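Local coordinates for protein chymotrypsin-like serine protease (Equine arteritis virus, PDB 1MBM) that probably cleaves the viral replicase polyprotein at specific sites as the nsp4 serine proteinase of an arterivirus, at residues Leu77-Thr83 with Gln120-Val125. Residues are numbered along the deposited sequence; the frame is centred on the assembly and turned at random.
Sequences LHFAQPT and QGDAVV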
ATOM      1  N   LEU A  77       1.203  14.640   5.309  1.00  8.24           N
ATOM      2  CA  LEU A  77       1.782  13.708   4.345  1.00 10.00           C
ATOM      3  C   LEU A  77       3.296  13.663   4.453  1.00 10.48           C
ATOM      4  O   LEU A  77       3.951  14.684   4.267  1.00  9.42           O
ATOM      5  CB  LEU A  77       1.404  14.110   2.914  1.00  9.34           C
ATOM      6  CG  LEU A  77       1.908  13.204   1.784  1.00 14.07           C
ATOM      7  CD1 LEU A  77       1.458  11.769   1.996  1.00  9.62           C
ATOM      8  CD2 LEU A  77       1.439  13.692   0.418  1.00 14.44           C
ATOM      9  N   HIS A  78       3.844  12.487   4.757  1.00  8.04           N
ATOM     10  CA  HIS A  78       5.290  12.281   4.743  1.00  9.88           C
ATOM     11  C   HIS A  78       5.590  11.117   3.799  1.00  9.57           C
ATOM     12  O   HIS A  78       4.990  10.054   3.916  1.00 11.21           O
ATOM     13  CB  HIS A  78       5.838  11.939   6.138  1.00  9.89           C
ATOM     14  CG  HIS A  78       5.565  12.981   7.178  1.00 14.43           C
ATOM     15  ND1 HIS A  78       6.157  14.226   7.159  1.00 14.36           N
ATOM     16  CD2 HIS A  78       4.773  12.957   8.279  1.00 10.78           C
ATOM     17  CE1 HIS A  78       5.734  14.926   8.197  1.00 14.75           C
ATOM     18  NE2 HIS A  78       4.894  14.178   8.891  1.00 12.80           N
ATOM     19  N   PHE A  79       6.482  11.322   2.839  1.00  8.10           N
ATOM     20  CA  PHE A  79       6.928  10.223   1.997  1.00  8.90           C
ATOM     21  C   PHE A  79       8.204   9.653   2.616  1.00 11.51           C
ATOM     22  O   PHE A  79       9.005  10.401   3.189  1.00  8.72           O
ATOM     23  CB  PHE A  79       7.199  10.702   0.573  1.00 12.02           C
ATOM     24  CG  PHE A  79       5.952  10.936  -0.244  1.00 15.64           C
ATOM     25  CD1 PHE A  79       4.832  10.158  -0.053  1.00  7.27           C
ATOM     26  CD2 PHE A  79       5.911  11.938  -1.205  1.00 18.14           C
ATOM     27  CE1 PHE A  79       3.668  10.364  -0.818  1.00 12.33           C
ATOM     28  CE2 PHE A  79       4.771  12.154  -1.963  1.00 16.97           C
ATOM     29  CZ  PHE A  79       3.646  11.368  -1.770  1.00 11.22           C
ATOM     30  N   ALA A  80       8.391   8.341   2.514  1.00 10.58           N
ATOM     31  CA  ALA A  80       9.612   7.708   3.017  1.00 14.03           C
ATOM     32  C   ALA A  80      10.009   6.519   2.155  1.00 11.48           C
ATOM     33  O   ALA A  80       9.159   5.851   1.557  1.00 12.39           O
ATOM     34  CB  ALA A  80       9.457   7.275   4.477  1.00 13.56           C
ATOM     35  N   GLN A  81      11.307   6.254   2.106  1.00  9.21           N
ATOM     36  CA  GLN A  81      11.837   5.124   1.361  1.00 11.11           C
ATOM     37  C   GLN A  81      11.320   3.837   2.006  1.00  9.70           C
ATOM     38  O   GLN A  81      11.062   3.803   3.210  1.00 10.03           O
ATOM     39  CB  GLN A  81      13.377   5.149   1.381  1.00 11.83           C
ATOM     40  CG  GLN A  81      14.006   4.483   2.598  1.00 13.77           C
ATOM     41  CD  GLN A  81      15.483   4.156   2.400  1.00 20.48           C
ATOM     42  OE1 GLN A  81      16.279   5.040   2.111  1.00 13.18           O
ATOM     43  NE2 GLN A  81      15.843   2.886   2.559  1.00 19.94           N
ATOM     44  N   PRO A  82      11.106   2.801   1.204  1.00 12.10           N
ATOM     45  CA  PRO A  82      10.694   1.508   1.747  1.00 12.99           C
ATOM     46  C   PRO A  82      11.751   0.949   2.693  1.00 11.72           C
ATOM     47  O   PRO A  82      12.948   1.017   2.418  1.00 13.54           O
ATOM     48  CB  PRO A  82      10.582   0.623   0.500  1.00 12.53           C
ATOM     49  CG  PRO A  82      11.408   1.336  -0.541  1.00 17.67           C
ATOM     50  CD  PRO A  82      11.167   2.782  -0.269  1.00 13.06           C
ATOM     51  N   THR A  83      11.291   0.424   3.817  1.00 12.99           N
ATOM     52  CA  THR A  83      12.143  -0.234   4.785  1.00 13.99           C
ATOM     53  C   THR A  83      11.661  -1.681   4.862  1.00 13.67           C
ATOM     54  O   THR A  83      10.458  -1.927   4.933  1.00 13.70           O
ATOM     55  CB  THR A  83      12.002   0.490   6.135  1.00 15.77           C
ATOM     56  OG1 THR A  83      12.802   1.682   6.108  1.00 22.48           O
ATOM     57  CG2 THR A  83      12.602  -0.315   7.270  1.00 19.58           C
ATOM     58  N   GLN A 120       4.297   2.951   6.492  1.00  7.62           N
ATOM     59  CA  GLN A 120       5.178   2.431   7.525  1.00  9.84           C
ATOM     60  C   GLN A 120       5.343   3.591   8.503  1.00 10.26           C
ATOM     61  O   GLN A 120       5.831   4.655   8.130  1.00  9.75           O
ATOM     62  CB  GLN A 120       6.531   2.001   6.936  1.00 10.66           C
ATOM     63  CG  GLN A 120       6.448   0.711   6.125  1.00 14.47           C
ATOM     64  CD  GLN A 120       7.802   0.174   5.675  1.00 15.90           C
ATOM     65  OE1 GLN A 120       8.593   0.895   5.072  1.00 12.24           O
ATOM     66  NE2 GLN A 120       8.051  -1.106   5.945  1.00  8.49           N
ATOM     67  N   GLY A 121       4.908   3.395   9.740  1.00 10.19           N
ATOM     68  CA  GLY A 121       4.911   4.464  10.718  1.00 10.44           C
ATOM     69  C   GLY A 121       3.917   5.532  10.293  1.00 11.84           C
ATOM     70  O   GLY A 121       2.774   5.224   9.968  1.00 11.58           O
ATOM     71  N   ASP A 122       4.366   6.782  10.251  1.00 12.52           N
ATOM     72  CA  ASP A 122       3.522   7.898   9.842  1.00 15.61           C
ATOM     73  C   ASP A 122       3.790   8.310   8.390  1.00 14.16           C
ATOM     74  O   ASP A 122       3.400   9.399   7.957  1.00 11.95           O
ATOM     75  CB  ASP A 122       3.739   9.095  10.778  1.00 17.74           C
ATOM     76  CG  ASP A 122       5.145   9.691  10.668  1.00 28.01           C
ATOM     77  OD1 ASP A 122       6.025   9.078  10.026  1.00 34.02           O
ATOM     78  OD2 ASP A 122       5.464  10.774  11.205  1.00 36.00           O
ATOM     79  N   ALA A 123       4.450   7.439   7.635  1.00 11.05           N
ATOM     80  CA  ALA A 123       4.850   7.818   6.292  1.00  9.84           C
ATOM     81  C   ALA A 123       4.331   6.904   5.200  1.00 10.42           C
ATOM     82  O   ALA A 123       4.241   5.695   5.386  1.00  8.14           O
ATOM     83  CB  ALA A 123       6.372   7.914   6.214  1.00 12.57           C
ATOM     84  N   VAL A 124       4.017   7.506   4.056  1.00  6.88           N
ATOM     85  CA  VAL A 124       3.582   6.776   2.885  1.00  8.83           C
ATOM     86  C   VAL A 124       4.818   6.325   2.115  1.00  8.38           C
ATOM     87  O   VAL A 124       5.704   7.135   1.814  1.00  8.72           O
ATOM     88  CB  VAL A 124       2.725   7.679   1.961  1.00  9.33           C
ATOM     89  CG1 VAL A 124       2.435   6.989   0.628  1.00  7.76           C
ATOM     90  CG2 VAL A 124       1.436   8.086   2.650  1.00 10.72           C
ATOM     91  N   VAL A 125       4.892   5.036   1.814  1.00  5.82           N
ATOM     92  CA  VAL A 125       5.972   4.522   0.998  1.00  8.95           C
ATOM     93  C   VAL A 125       5.501   4.337  -0.454  1.00  9.29           C
ATOM     94  O   VAL A 125       6.309   4.392  -1.386  1.00  5.98           O
ATOM     95  CB  VAL A 125       6.588   3.218   1.588  1.00 11.75           C
ATOM     96  CG1 VAL A 125       7.110   3.472   3.014  1.00 12.59           C
ATOM     97  CG2 VAL A 125       5.564   2.101   1.600  1.00 16.02           C
TER
HETATM   98  O   HOH W   1       2.123  10.285   5.410  1.00 24.77           O
HETATM   99  O   HOH W   2       8.862   5.072  -1.037  1.00 20.23           O
HETATM  100  O   HOH W   3       9.567   3.282   5.384  1.00 21.20           O
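Gln120 grips Thr83 through both ends of its amide, showing how a side chain can stand in for a strand partner where two backbones diverge. Its NE2 donates to Thr83 O at 2.7 Å, the acceptor lying almost in the amide plane, while Thr83 N reaches Gln120 OE1 at 3.0 Å along an in-plane lone pair. With CG anti to its own carbonyl carbon (chi1 -73°), the extended chain of Gln120 brings the amide to Thr83; these two bonds, with NE2 also bonded to Pro86 O, probably restrict its rotation. A water donating to both OE1 and Gln81 O adds a further clamp. Where the backbones come together, a single parallel bridge pairs Phe79 with Val124: Val124 N gives a 2.7 Å bond to His78 O, and Ala80 N returns one to Val124 O, which also receives the CA-H of Phe79. Side chains divide about this bridge. Ala80 CB meets Ala123 CB at 3.6 Å; on Val124, CB sits at the edge of the Phe79 ring, in its plane, and CG2 touches Leu77 CD1. The type II' turn Gln120-Ala123 joins strand 117-120 to strand 123-132 in the second barrel of the chymotrypsin-like fold. Leu77 and Phe79 of the loop pack on strands 14-22 and 25-31 of the first barrel, which Val124 reaches from strand 123-132, while Pro82, Gln120 and Val125 meet Leu100 of strand 94-100.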